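Local coordinates for uncharacterized SRPBCC domain-containing protein (Micromonospora chersina, PDB 6V04) that is of unknown function but belongs to the START/Bet v1-like superfamily and is involved in dynemicin biosynthesis, possibly in a cyclase/aromatase-like role, at residues Asp12-Met17 with Pro112-Ser117; Trp28-Asp33 with Arg135-Gly140; Gln39-Leu44 with Ala124-Phe129; Leu105-Ser110 with Asp128-Leu133. All coordinates share one frame; numbering follows the deposited sequence.

Contact 1 (Asp12-Met17 with Pro112-Ser117); sequences DWVRVM and PGRPGS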
loop_
_atom_site.group_PDB
_atom_site.type_symbol
_atom_site.label_atom_id
_atom_site.label_comp_id
_atom_site.label_asym_id
_atom_site.label_seq_id
_atom_site.Cartn_x
_atom_site.Cartn_y
_atom_site.Cartn_z
ATOM N N ASP A 12 -14.097 -5.172 -10.213
ATOM C CA ASP A 12 -12.771 -5.013 -9.630
ATOM C C ASP A 12 -11.812 -4.243 -10.524
ATOM O O ASP A 12 -10.747 -3.838 -10.048
ATOM C CB ASP A 12 -12.162 -6.385 -9.336
ATOM C CG ASP A 12 -11.947 -7.202 -10.593
ATOM O OD1 ASP A 12 -12.941 -7.745 -11.120
ATOM O OD2 ASP A 12 -10.787 -7.268 -11.062
ATOM N N TRP A 13 -12.161 -4.021 -11.787
ATOM C CA TRP A 13 -11.204 -3.594 -12.803
ATOM C C TRP A 13 -11.091 -2.075 -12.818
ATOM O O TRP A 13 -12.005 -1.374 -13.259
ATOM C CB TRP A 13 -11.658 -4.135 -14.150
ATOM C CG TRP A 13 -10.843 -3.778 -15.322
ATOM C CD1 TRP A 13 -9.603 -3.222 -15.351
ATOM C CD2 TRP A 13 -11.237 -3.969 -16.679
ATOM N NE1 TRP A 13 -9.199 -3.050 -16.663
ATOM C CE2 TRP A 13 -10.188 -3.502 -17.491
ATOM C CE3 TRP A 13 -12.385 -4.487 -17.283
ATOM C CZ2 TRP A 13 -10.250 -3.547 -18.881
ATOM C CZ3 TRP A 13 -12.448 -4.524 -18.656
ATOM C CH2 TRP A 13 -11.380 -4.053 -19.441
ATOM N N VAL A 14 -9.962 -1.562 -12.339
ATOM C CA VAL A 14 -9.706 -0.132 -12.335
ATOM C C VAL A 14 -9.012 0.240 -13.635
ATOM O O VAL A 14 -8.043 -0.411 -14.040
ATOM C CB VAL A 14 -8.856 0.260 -11.115
ATOM C CG1 VAL A 14 -8.409 1.693 -11.242
ATOM C CG2 VAL A 14 -9.666 0.044 -9.849
ATOM N N ARG A 15 -9.527 1.268 -14.304
ATOM C CA ARG A 15 -8.971 1.763 -15.558
ATOM C C ARG A 15 -8.786 3.265 -15.429
ATOM O O ARG A 15 -9.744 3.985 -15.131
ATOM C CB ARG A 15 -9.888 1.451 -16.740
ATOM C CG ARG A 15 -10.010 -0.001 -17.053
ATOM C CD ARG A 15 -11.350 -0.288 -17.718
ATOM N NE ARG A 15 -12.303 -0.775 -16.726
ATOM C CZ ARG A 15 -13.598 -0.480 -16.697
ATOM N NH1 ARG A 15 -14.136 0.325 -17.607
ATOM N NH2 ARG A 15 -14.356 -0.989 -15.736
ATOM N N VAL A 16 -7.555 3.732 -15.625
ATOM C CA VAL A 16 -7.214 5.146 -15.531
ATOM C C VAL A 16 -6.390 5.509 -16.758
ATOM O O VAL A 16 -5.634 4.687 -17.283
ATOM C CB VAL A 16 -6.447 5.464 -14.224
ATOM C CG1 VAL A 16 -5.732 6.797 -14.318
ATOM C CG2 VAL A 16 -7.406 5.462 -13.043
ATOM N N MET A 17 -6.558 6.742 -17.232
ATOM C CA MET A 17 -5.844 7.223 -18.403
ATOM C C MET A 17 -5.302 8.619 -18.132
ATOM O O MET A 17 -5.864 9.378 -17.337
ATOM C CB MET A 17 -6.745 7.267 -19.662
ATOM C CG MET A 17 -7.239 5.922 -20.164
ATOM S SD MET A 17 -8.689 5.297 -19.287
ATOM C CE MET A 17 -9.403 4.222 -20.533
ATOM N N PRO A 112 -9.116 -10.532 -9.033
ATOM C CA PRO A 112 -10.369 -11.265 -8.822
ATOM C C PRO A 112 -10.826 -11.181 -7.374
ATOM O O PRO A 112 -10.037 -11.380 -6.446
ATOM C CB PRO A 112 -10.011 -12.701 -9.223
ATOM C CG PRO A 112 -8.825 -12.572 -10.111
ATOM C CD PRO A 112 -8.052 -11.387 -9.586
ATOM N N GLY A 113 -12.097 -10.839 -7.188
ATOM C CA GLY A 113 -12.690 -10.758 -5.870
ATOM C C GLY A 113 -12.357 -9.504 -5.095
ATOM O O GLY A 113 -12.635 -9.445 -3.893
ATOM N N ARG A 114 -11.782 -8.501 -5.742
ATOM C CA ARG A 114 -11.427 -7.267 -5.060
ATOM C C ARG A 114 -12.647 -6.677 -4.359
ATOM O O ARG A 114 -13.678 -6.457 -5.008
ATOM C CB ARG A 114 -10.886 -6.262 -6.071
ATOM C CG ARG A 114 -10.626 -4.876 -5.519
ATOM C CD ARG A 114 -9.934 -4.056 -6.578
ATOM N NE ARG A 114 -8.514 -4.371 -6.627
ATOM C CZ ARG A 114 -7.734 -4.232 -7.694
ATOM N NH1 ARG A 114 -6.442 -4.519 -7.586
ATOM N NH2 ARG A 114 -8.226 -3.821 -8.858
ATOM N N PRO A 115 -12.570 -6.381 -3.059
ATOM C CA PRO A 115 -13.706 -5.730 -2.397
ATOM C C PRO A 115 -14.065 -4.417 -3.079
ATOM O O PRO A 115 -13.195 -3.627 -3.447
ATOM C CB PRO A 115 -13.203 -5.500 -0.967
ATOM C CG PRO A 115 -12.125 -6.506 -0.773
ATOM C CD PRO A 115 -11.474 -6.663 -2.115
ATOM N N GLY A 116 -15.368 -4.190 -3.251
ATOM C CA GLY A 116 -15.806 -2.914 -3.788
ATOM C C GLY A 116 -15.303 -1.747 -2.969
ATOM O O GLY A 116 -15.051 -0.664 -3.508
ATOM N N SER A 117 -15.109 -1.959 -1.664
ATOM C CA SER A 117 -14.618 -0.903 -0.788
ATOM C C SER A 117 -13.205 -0.459 -1.143
ATOM O O SER A 117 -12.796 0.634 -0.740
ATOM C CB SER A 117 -14.656 -1.376 0.667
ATOM O OG SER A 117 -13.799 -2.488 0.866
HETATM O O HOH W 1 -13.935 -9.711 -9.295
#
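Asp12 and Arg114 bring the two backbones together, their CA atoms 5.3 Å apart. From that point the chains diverge: 12-17 runs on as strand 14-20, while 112-117 is a loop that leads into helix 116-139. The side chains of both residues start out toward the opposite segment, so CB of Asp12 lies 3.5 Å from CB of Arg114. Past that point the arginine reaches along Asp12. Its chain is extended as far as CD and then bends at chi3 (-80°), which swings NH2 back onto the Asp12 carbonyl. NH2 donates to Asp12 O at 2.8 Å and meets it nearly along the C=O axis (C=O...N 161°), although the oxygen sits 17° out of the guanidinium plane. The bond goes to a backbone oxygen; the Asp12 carboxylate, with OD2 4.8 Å from Arg114 NH2, is not in contact with the guanidinium. In this helix-grip (Bet v1-like) fold, the contact lies where the edge strand of the sheet meets the loop entering the long helix. Arg114 NH1 forms a salt bridge with Asp109 on the neighbouring strand, so one guanidinium spans strand and loop. A leucine in its place would probably leave the Asp12 carbonyl and the Asp109 carboxylate without their shared donor group. CG2 of Val14 approaches NH2 of Arg114 obliquely at 4.2 Å. The Asp12 carboxylate looks the other way: OD2 accepts from the backbone N of Cys111, and OD1 accepts a hydrogen bond from a water 2.9 Å away, which in turn accepts from Gly113 N at 3.0 Å.

Contact 2 (Trp28-Asp33 with Arg135-Gly140); sequences WEAVTD and RYLETG
Ala30 and Leu137 mark the nearest backbone approach, with CA atoms 7.8 Å apart, where the end of helix 24-32 lies against the last turns of helix 116-139. This is the helical side of a helix-grip, Bet v1-like domain: a short helix from early in the chain packs on the C-terminal part of the long one. A single methyl carries the contact on one side. CB of Ala30 points at the long helix and is met there by two different side chains, an aromatic edge and an aliphatic branch. Tyr136 has CG anti to its backbone N (chi1 167°), which carries the ring across toward the short helix and brings its CE2 edge, close to the ring plane, to 4.1 Å from Ala30 CB. Its hydroxyl is hydrogen-bonded to Arg36 NH1, which holds the far end of the ring to helix 34-40. Leu137 also touches Glu26 and Val27, one turn earlier on the short helix. With its CG anti to the carbonyl carbon (chi1 -70°), CD2 is the branch that bends across, and it makes the closest touch between the two segments, 3.9 Å from Ala30 CB.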
loop_
_atom_site.group_PDB
_atom_site.type_symbol
_atom_site.label_atom_id
_atom_site.label_comp_id
_atom_site.label_asym_id
_atom_site.label_seq_id
_atom_site.Cartn_x
_atom_site.Cartn_y
_atom_site.Cartn_z
ATOM N N TRP A 28 7.738 6.508 -22.946
ATOM C CA TRP A 28 8.246 5.161 -22.709
ATOM C C TRP A 28 9.489 5.183 -21.823
ATOM O O TRP A 28 9.617 4.368 -20.900
ATOM C CB TRP A 28 8.561 4.471 -24.032
ATOM C CG TRP A 28 9.083 3.095 -23.818
ATOM C CD1 TRP A 28 10.361 2.665 -23.996
ATOM C CD2 TRP A 28 8.336 1.963 -23.360
ATOM N NE1 TRP A 28 10.460 1.329 -23.683
ATOM C CE2 TRP A 28 9.231 0.874 -23.289
ATOM C CE3 TRP A 28 6.996 1.758 -23.017
ATOM C CZ2 TRP A 28 8.827 -0.400 -22.895
ATOM C CZ3 TRP A 28 6.600 0.489 -22.616
ATOM C CH2 TRP A 28 7.514 -0.570 -22.562
ATOM N N GLU A 29 10.440 6.074 -22.118
ATOM C CA GLU A 29 11.617 6.195 -21.259
ATOM C C GLU A 29 11.216 6.566 -19.841
ATOM O O GLU A 29 11.744 6.009 -18.874
ATOM C CB GLU A 29 12.590 7.228 -21.829
ATOM C CG GLU A 29 13.287 6.779 -23.095
ATOM C CD GLU A 29 14.021 5.461 -22.925
ATOM O OE1 GLU A 29 14.807 5.333 -21.961
ATOM O OE2 GLU A 29 13.794 4.548 -23.749
ATOM N N ALA A 30 10.253 7.482 -19.699
ATOM C CA ALA A 30 9.879 7.959 -18.372
ATOM C C ALA A 30 9.226 6.873 -17.531
ATOM O O ALA A 30 9.277 6.942 -16.297
ATOM C CB ALA A 30 8.949 9.168 -18.491
ATOM N N VAL A 31 8.591 5.875 -18.156
ATOM C CA VAL A 31 7.951 4.807 -17.394
ATOM C C VAL A 31 8.780 3.529 -17.329
ATOM O O VAL A 31 8.326 2.555 -16.715
ATOM C CB VAL A 31 6.536 4.488 -17.932
ATOM C CG1 VAL A 31 5.702 5.742 -17.987
ATOM C CG2 VAL A 31 6.592 3.803 -19.299
ATOM N N THR A 32 10.006 3.505 -17.900
ATOM C CA THR A 32 10.865 2.316 -17.845
ATOM C C THR A 32 12.259 2.562 -17.280
ATOM O O THR A 32 12.778 1.695 -16.574
ATOM C CB THR A 32 11.021 1.681 -19.238
ATOM O OG1 THR A 32 11.524 2.647 -20.180
ATOM C CG2 THR A 32 9.693 1.102 -19.709
ATOM N N ASP A 33 12.899 3.679 -17.613
ATOM C CA ASP A 33 14.244 3.955 -17.103
ATOM C C ASP A 33 14.158 4.144 -15.592
ATOM O O ASP A 33 13.465 5.059 -15.141
ATOM C CB ASP A 33 14.812 5.202 -17.774
ATOM C CG ASP A 33 16.247 5.511 -17.350
ATOM O OD1 ASP A 33 16.671 5.050 -16.276
ATOM O OD2 ASP A 33 16.947 6.226 -18.103
ATOM N N ARG A 135 3.232 15.696 -14.441
ATOM C CA ARG A 135 4.003 16.807 -13.880
ATOM C C ARG A 135 5.482 16.680 -14.230
ATOM O O ARG A 135 6.130 17.660 -14.616
ATOM C CB ARG A 135 3.823 16.840 -12.366
ATOM C CG ARG A 135 2.521 17.438 -11.881
ATOM C CD ARG A 135 2.479 17.419 -10.356
ATOM N NE ARG A 135 3.591 18.164 -9.758
ATOM C CZ ARG A 135 3.484 19.339 -9.138
ATOM N NH1 ARG A 135 2.308 19.940 -9.005
ATOM N NH2 ARG A 135 4.568 19.915 -8.638
ATOM N N TYR A 136 6.033 15.478 -14.070
ATOM C CA TYR A 136 7.442 15.239 -14.360
ATOM C C TYR A 136 7.759 15.459 -15.834
ATOM O O TYR A 136 8.793 16.054 -16.171
ATOM C CB TYR A 136 7.815 13.822 -13.918
ATOM C CG TYR A 136 9.146 13.360 -14.455
ATOM C CD1 TYR A 136 10.327 13.946 -14.037
ATOM C CD2 TYR A 136 9.216 12.320 -15.373
ATOM C CE1 TYR A 136 11.553 13.530 -14.544
ATOM C CE2 TYR A 136 10.426 11.896 -15.886
ATOM C CZ TYR A 136 11.590 12.491 -15.462
ATOM O OH TYR A 136 12.793 12.058 -15.984
ATOM N N LEU A 137 6.883 14.992 -16.735
ATOM C CA LEU A 137 7.096 15.229 -18.160
ATOM C C LEU A 137 7.017 16.710 -18.503
ATOM O O LEU A 137 7.738 17.183 -19.389
ATOM C CB LEU A 137 6.069 14.440 -18.977
ATOM C CG LEU A 137 6.260 12.924 -18.960
ATOM C CD1 LEU A 137 5.057 12.232 -19.558
ATOM C CD2 LEU A 137 7.523 12.560 -19.730
ATOM N N GLU A 138 6.158 17.457 -17.808
ATOM C CA GLU A 138 5.988 18.876 -18.105
ATOM C C GLU A 138 7.198 19.693 -17.665
ATOM O O GLU A 138 7.701 20.529 -18.425
ATOM C CB GLU A 138 4.720 19.389 -17.421
ATOM C CG GLU A 138 4.405 20.851 -17.677
ATOM C CD GLU A 138 3.238 21.345 -16.846
ATOM O OE1 GLU A 138 2.655 20.533 -16.096
ATOM O OE2 GLU A 138 2.905 22.546 -16.938
ATOM N N THR A 139 7.672 19.474 -16.437
ATOM C CA THR A 139 8.656 20.360 -15.830
ATOM C C THR A 139 10.060 19.780 -15.757
ATOM O O THR A 139 11.017 20.552 -15.618
ATOM C CB THR A 139 8.230 20.731 -14.402
ATOM O OG1 THR A 139 8.396 19.597 -13.545
ATOM C CG2 THR A 139 6.773 21.173 -14.377
ATOM N N GLY A 140 10.206 18.461 -15.831
ATOM C CA GLY A 140 11.481 17.819 -15.621
ATOM C C GLY A 140 11.896 17.719 -14.170
ATOM O O GLY A 140 12.955 17.147 -13.882
#

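Contact 3 (Gln39-Leu44 with Ala124-Phe129); sequences QWFGHL and AGWLDF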
loop_
_atom_site.group_PDB
_atom_site.type_symbol
_atom_site.label_atom_id
_atom_site.label_comp_id
_atom_site.label_asym_id
_atom_site.label_seq_id
_atom_site.Cartn_x
_atom_site.Cartn_y
_atom_site.Cartn_z
ATOM N N GLN A 39 11.707 9.545 -10.413
ATOM C CA GLN A 39 11.378 10.961 -10.302
ATOM C C GLN A 39 9.892 11.213 -10.113
ATOM O O GLN A 39 9.518 12.318 -9.712
ATOM C CB GLN A 39 11.866 11.724 -11.536
ATOM C CG GLN A 39 13.343 11.533 -11.839
ATOM C CD GLN A 39 14.222 11.902 -10.681
ATOM O OE1 GLN A 39 15.066 11.114 -10.245
ATOM N NE2 GLN A 39 14.037 13.109 -10.170
ATOM N N TRP A 40 9.021 10.227 -10.408
ATOM C CA TRP A 40 7.582 10.425 -10.268
ATOM C C TRP A 40 6.849 9.270 -9.605
ATOM O O TRP A 40 5.791 9.510 -9.010
ATOM C CB TRP A 40 6.946 10.698 -11.653
ATOM C CG TRP A 40 7.050 9.532 -12.594
ATOM C CD1 TRP A 40 8.111 9.224 -13.398
ATOM C CD2 TRP A 40 6.072 8.507 -12.808
ATOM N NE1 TRP A 40 7.850 8.073 -14.101
ATOM C CE2 TRP A 40 6.609 7.608 -13.750
ATOM C CE3 TRP A 40 4.798 8.259 -12.294
ATOM C CZ2 TRP A 40 5.900 6.484 -14.199
ATOM C CZ3 TRP A 40 4.098 7.132 -12.746
ATOM C CH2 TRP A 40 4.666 6.259 -13.664
ATOM N N PHE A 41 7.354 8.035 -9.677
ATOM C CA PHE A 41 6.628 6.855 -9.219
ATOM C C PHE A 41 7.253 6.268 -7.959
ATOM O O PHE A 41 6.640 6.305 -6.890
ATOM C CB PHE A 41 6.583 5.821 -10.350
ATOM C CG PHE A 41 5.776 4.584 -10.029
ATOM C CD1 PHE A 41 4.442 4.682 -9.702
ATOM C CD2 PHE A 41 6.353 3.321 -10.114
ATOM C CE1 PHE A 41 3.691 3.533 -9.428
ATOM C CE2 PHE A 41 5.610 2.177 -9.845
ATOM C CZ PHE A 41 4.291 2.290 -9.488
ATOM N N GLY A 42 8.442 5.698 -8.066
ATOM C CA GLY A 42 9.065 5.018 -6.947
ATOM C C GLY A 42 10.388 4.452 -7.397
ATOM O O GLY A 42 10.789 4.595 -8.554
ATOM N N HIS A 43 11.064 3.796 -6.464
ATOM C CA HIS A 43 12.395 3.262 -6.703
ATOM C C HIS A 43 12.307 1.792 -7.101
ATOM O O HIS A 43 11.900 0.953 -6.292
ATOM C CB HIS A 43 13.265 3.414 -5.459
ATOM C CG HIS A 43 14.600 2.756 -5.590
ATOM N ND1 HIS A 43 15.670 3.368 -6.202
ATOM C CD2 HIS A 43 15.022 1.520 -5.234
ATOM C CE1 HIS A 43 16.702 2.543 -6.204
ATOM N NE2 HIS A 43 16.337 1.416 -5.622
ATOM N N LEU A 44 12.716 1.485 -8.331
ATOM C CA LEU A 44 12.776 0.116 -8.822
ATOM C C LEU A 44 14.095 -0.531 -8.429
ATOM O O LEU A 44 15.160 0.055 -8.639
ATOM C CB LEU A 44 12.648 0.084 -10.345
ATOM C CG LEU A 44 11.281 0.379 -10.944
ATOM C CD1 LEU A 44 11.365 0.581 -12.449
ATOM C CD2 LEU A 44 10.362 -0.769 -10.613
ATOM N N ALA A 124 -8.257 6.391 -7.138
ATOM C CA ALA A 124 -7.629 7.636 -6.713
ATOM C C ALA A 124 -6.114 7.499 -6.690
ATOM O O ALA A 124 -5.393 8.430 -7.079
ATOM C CB ALA A 124 -8.150 8.041 -5.335
ATOM N N GLY A 125 -5.618 6.339 -6.246
ATOM C CA GLY A 125 -4.182 6.110 -6.214
ATOM C C GLY A 125 -3.548 6.158 -7.585
ATOM O O GLY A 125 -2.498 6.774 -7.779
ATOM N N TRP A 126 -4.185 5.512 -8.566
ATOM C CA TRP A 126 -3.644 5.544 -9.921
ATOM C C TRP A 126 -3.792 6.917 -10.564
ATOM O O TRP A 126 -2.934 7.315 -11.361
ATOM C CB TRP A 126 -4.322 4.473 -10.782
ATOM C CG TRP A 126 -3.723 3.105 -10.596
ATOM C CD1 TRP A 126 -4.339 1.993 -10.108
ATOM C CD2 TRP A 126 -2.383 2.718 -10.899
ATOM N NE1 TRP A 126 -3.466 0.939 -10.083
ATOM C CE2 TRP A 126 -2.255 1.357 -10.565
ATOM C CE3 TRP A 126 -1.281 3.391 -11.414
ATOM C CZ2 TRP A 126 -1.067 0.663 -10.734
ATOM C CZ3 TRP A 126 -0.105 2.694 -11.586
ATOM C CH2 TRP A 126 -0.011 1.345 -11.246
ATOM N N LEU A 127 -4.849 7.665 -10.229
ATOM C CA LEU A 127 -4.960 9.024 -10.750
ATOM C C LEU A 127 -3.843 9.902 -10.203
ATOM O O LEU A 127 -3.330 10.781 -10.907
ATOM C CB LEU A 127 -6.325 9.619 -10.405
ATOM C CG LEU A 127 -7.499 9.119 -11.253
ATOM C CD1 LEU A 127 -8.801 9.683 -10.708
ATOM C CD2 LEU A 127 -7.314 9.515 -12.706
ATOM N N ASP A 128 -3.466 9.685 -8.939
ATOM C CA ASP A 128 -2.335 10.391 -8.348
ATOM C C ASP A 128 -1.044 10.056 -9.088
ATOM O O ASP A 128 -0.273 10.948 -9.459
ATOM C CB ASP A 128 -2.270 10.024 -6.861
ATOM C CG ASP A 128 -1.024 10.524 -6.172
ATOM O OD1 ASP A 128 0.040 9.909 -6.356
ATOM O OD2 ASP A 128 -1.128 11.517 -5.425
ATOM N N PHE A 129 -0.813 8.773 -9.358
ATOM C CA PHE A 129 0.427 8.389 -10.019
ATOM C C PHE A 129 0.504 8.946 -11.438
ATOM O O PHE A 129 1.551 9.457 -11.844
ATOM C CB PHE A 129 0.565 6.866 -10.023
ATOM C CG PHE A 129 1.106 6.291 -8.734
ATOM C CD1 PHE A 129 2.195 6.873 -8.082
ATOM C CD2 PHE A 129 0.531 5.165 -8.183
ATOM C CE1 PHE A 129 2.692 6.331 -6.919
ATOM C CE2 PHE A 129 1.028 4.618 -7.011
ATOM C CZ PHE A 129 2.110 5.207 -6.382
#
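Phe41 drives the edge of its ring into the face of Phe129, a T-shaped pair with centroids 4.7 Å apart and planes at 67°. The touching edge is the CD1-CE1 side. CE1 stands 3.6 Å above the Phe129 plane, over the ring centre, and CD1 comes within 3.5 Å of Phe129 CD1. Phe41 reaches there because its CG is anti to the backbone N (chi1 -176°), which sends the ring out from the turn toward the long helix. The same CE1 also meets CZ3 of Trp126 obliquely at 4.4 Å, so one phenyl ring bridges two aromatic side chains a turn apart on the helix. Trp40 works differently. The rim of its six-membered ring comes to the backbone in an oblique approach, CE3 3.5 Å from Phe129 O, while CB of Phe41 rests over one face of its indole. Replacing Phe129 with an alanine would probably deprive the Phe41 edge of its facing ring and leave that phenyl freer to turn. The indole nitrogens have partners beyond the contact: Trp40 NE1 donates to Ala30 O in helix 24-32, and Trp126 NE1 to Asp109 in strand 103-110. Phe41 also packs edge-to-face with Trp94, so this aromatic cluster joins the turn linking helix 34-40 to strand 43-44, the long helix 116-139 and the sheet behind it.

Contact 4 (Leu105-Ser110 with Asp128-Leu133); sequences LTVDDS and DFVGRL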
loop_
_atom_site.group_PDB
_atom_site.type_symbol
_atom_site.label_atom_id
_atom_site.label_comp_id
_atom_site.label_asym_id
_atom_site.label_seq_id
_atom_site.Cartn_x
_atom_site.Cartn_y
_atom_site.Cartn_z
ATOM N N LEU A 105 -1.431 7.256 -21.870
ATOM C CA LEU A 105 -1.092 6.097 -21.059
ATOM C C LEU A 105 -2.377 5.572 -20.436
ATOM O O LEU A 105 -3.094 6.319 -19.764
ATOM C CB LEU A 105 -0.077 6.453 -19.973
ATOM C CG LEU A 105 0.099 5.438 -18.841
ATOM C CD1 LEU A 105 0.776 4.203 -19.349
ATOM C CD2 LEU A 105 0.903 6.050 -17.694
ATOM N N THR A 106 -2.663 4.294 -20.656
ATOM C CA THR A 106 -3.812 3.626 -20.066
ATOM C C THR A 106 -3.317 2.617 -19.041
ATOM O O THR A 106 -2.499 1.751 -19.369
ATOM C CB THR A 106 -4.644 2.918 -21.143
ATOM O OG1 THR A 106 -5.063 3.867 -22.128
ATOM C CG2 THR A 106 -5.874 2.245 -20.542
ATOM N N VAL A 107 -3.818 2.726 -17.812
ATOM C CA VAL A 107 -3.477 1.810 -16.732
ATOM C C VAL A 107 -4.670 0.912 -16.463
ATOM O O VAL A 107 -5.779 1.402 -16.219
ATOM C CB VAL A 107 -3.090 2.552 -15.445
ATOM C CG1 VAL A 107 -2.818 1.536 -14.331
ATOM C CG2 VAL A 107 -1.882 3.448 -15.684
ATOM N N ASP A 108 -4.436 -0.398 -16.508
ATOM C CA ASP A 108 -5.387 -1.416 -16.089
ATOM C C ASP A 108 -4.894 -2.060 -14.802
ATOM O O ASP A 108 -3.718 -2.408 -14.698
ATOM C CB ASP A 108 -5.521 -2.510 -17.146
ATOM C CG ASP A 108 -6.138 -2.024 -18.431
ATOM O OD1 ASP A 108 -7.274 -1.517 -18.389
ATOM O OD2 ASP A 108 -5.484 -2.176 -19.486
ATOM N N ASP A 109 -5.793 -2.249 -13.834
ATOM C CA ASP A 109 -5.440 -2.896 -12.568
ATOM C C ASP A 109 -6.629 -3.747 -12.154
ATOM O O ASP A 109 -7.677 -3.202 -11.797
ATOM C CB ASP A 109 -5.093 -1.853 -11.493
ATOM C CG ASP A 109 -4.668 -2.465 -10.168
ATOM O OD1 ASP A 109 -5.044 -3.617 -9.870
ATOM O OD2 ASP A 109 -3.960 -1.761 -9.387
ATOM N N SER A 110 -6.496 -5.072 -12.245
ATOM C CA SER A 110 -7.574 -5.966 -11.867
ATOM C C SER A 110 -7.089 -7.006 -10.869
ATOM O O SER A 110 -5.897 -7.326 -10.786
ATOM C CB SER A 110 -8.188 -6.651 -13.102
ATOM O OG SER A 110 -7.197 -7.314 -13.856
ATOM N N ASP A 128 -3.466 9.685 -8.939
ATOM C CA ASP A 128 -2.335 10.391 -8.348
ATOM C C ASP A 128 -1.044 10.056 -9.088
ATOM O O ASP A 128 -0.273 10.948 -9.459
ATOM C CB ASP A 128 -2.270 10.024 -6.861
ATOM C CG ASP A 128 -1.024 10.524 -6.172
ATOM O OD1 ASP A 128 0.040 9.909 -6.356
ATOM O OD2 ASP A 128 -1.128 11.517 -5.425
ATOM N N PHE A 129 -0.813 8.773 -9.358
ATOM C CA PHE A 129 0.427 8.389 -10.019
ATOM C C PHE A 129 0.504 8.946 -11.438
ATOM O O PHE A 129 1.551 9.457 -11.844
ATOM C CB PHE A 129 0.565 6.866 -10.023
ATOM C CG PHE A 129 1.106 6.291 -8.734
ATOM C CD1 PHE A 129 2.195 6.873 -8.082
ATOM C CD2 PHE A 129 0.531 5.165 -8.183
ATOM C CE1 PHE A 129 2.692 6.331 -6.919
ATOM C CE2 PHE A 129 1.028 4.618 -7.011
ATOM C CZ PHE A 129 2.110 5.207 -6.382
ATOM N N VAL A 130 -0.581 8.866 -12.219
ATOM C CA VAL A 130 -0.477 9.399 -13.575
ATOM C C VAL A 130 -0.414 10.923 -13.545
ATOM O O VAL A 130 0.196 11.543 -14.423
ATOM C CB VAL A 130 -1.605 8.882 -14.497
ATOM C CG1 VAL A 130 -1.564 7.362 -14.548
ATOM C CG2 VAL A 130 -2.992 9.375 -14.082
ATOM N N GLY A 131 -0.962 11.557 -12.504
ATOM C CA GLY A 131 -0.792 12.990 -12.365
ATOM C C GLY A 131 0.647 13.375 -12.090
ATOM O O GLY A 131 1.110 14.426 -12.543
ATOM N N ARG A 132 1.379 12.522 -11.365
ATOM C CA ARG A 132 2.790 12.792 -11.111
ATOM C C ARG A 132 3.620 12.553 -12.366
ATOM O O ARG A 132 4.549 13.314 -12.655
ATOM C CB ARG A 132 3.290 11.931 -9.940
ATOM C CG ARG A 132 2.640 12.310 -8.614
ATOM C CD ARG A 132 3.058 11.464 -7.421
ATOM N NE ARG A 132 2.126 11.721 -6.331
ATOM C CZ ARG A 132 2.203 12.752 -5.494
ATOM N NH1 ARG A 132 3.208 13.620 -5.571
ATOM N NH2 ARG A 132 1.268 12.900 -4.574
ATOM N N LEU A 133 3.279 11.527 -13.154
ATOM C CA LEU A 133 3.952 11.340 -14.433
ATOM C C LEU A 133 3.819 12.587 -15.293
ATOM O O LEU A 133 4.799 13.062 -15.876
ATOM C CB LEU A 133 3.383 10.122 -15.170
ATOM C CG LEU A 133 3.940 9.916 -16.579
ATOM C CD1 LEU A 133 5.442 9.673 -16.560
ATOM C CD2 LEU A 133 3.224 8.736 -17.220
#
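Leu105, the first residue of the strand segment, points toward the helix and meets it through CD2. That methyl lies 3.6 Å from CD2 of Leu133 and 4.2 Å from CG1 of Val130, so it touches two residues on successive turns of the helix. Both leucines hold CG anti to the backbone N (chi1 165° for Leu105 and 175° for Leu133), and the two side chains cross obliquely where their CD2 methyls meet. Thr106 faces the other side of the sheet. Val107 turns back to the helix, as the alternation of a strand requires, and its CG2 lies 4.1 Å from CG1 of Val130; these two valines run past each other in opposite directions. Val130 CG1 is thus shared by Leu105 and Val107, while Val130 also packs on Val16 and Val18 of the adjacent edge strand. On the helix, away from the strand, Arg132 NE and NH2 pair with OD1 and OD2 of Asp128 in a salt bridge one turn long. The strand and helix segments run nearly antiparallel, at 156°, with axes 10.7 Å apart at their closest. Apolar side chains filling the gap between the long helix that closes the domain, here 116-139, and the concave antiparallel sheet around it are the hallmark of the helix-grip fold of START/Bet v1-like domains.

In the fold
All four contacts draw on helix 116-139 or the loop entering it, and together they follow it from start to end. Contact 1, at the entry, is partly buried and polar, with a guanidinium, a carbonyl and a water; the other three are buried and carry no polar bond between their segments. Contacts 3 and 4, with centres 7 Å apart, overlap at Asp128 and Phe129, but Phe129 serves contact 3, which is aromatic, while Val130 and Leu133 serve contact 4, which is aliphatic and faces the sheet. Contact 2 is the slightest, one alanine methyl of helix 24-32 against Tyr136 and Leu137. Buried polar links connect contacts 1, 3 and 4, and another joins contact 3 to contact 2.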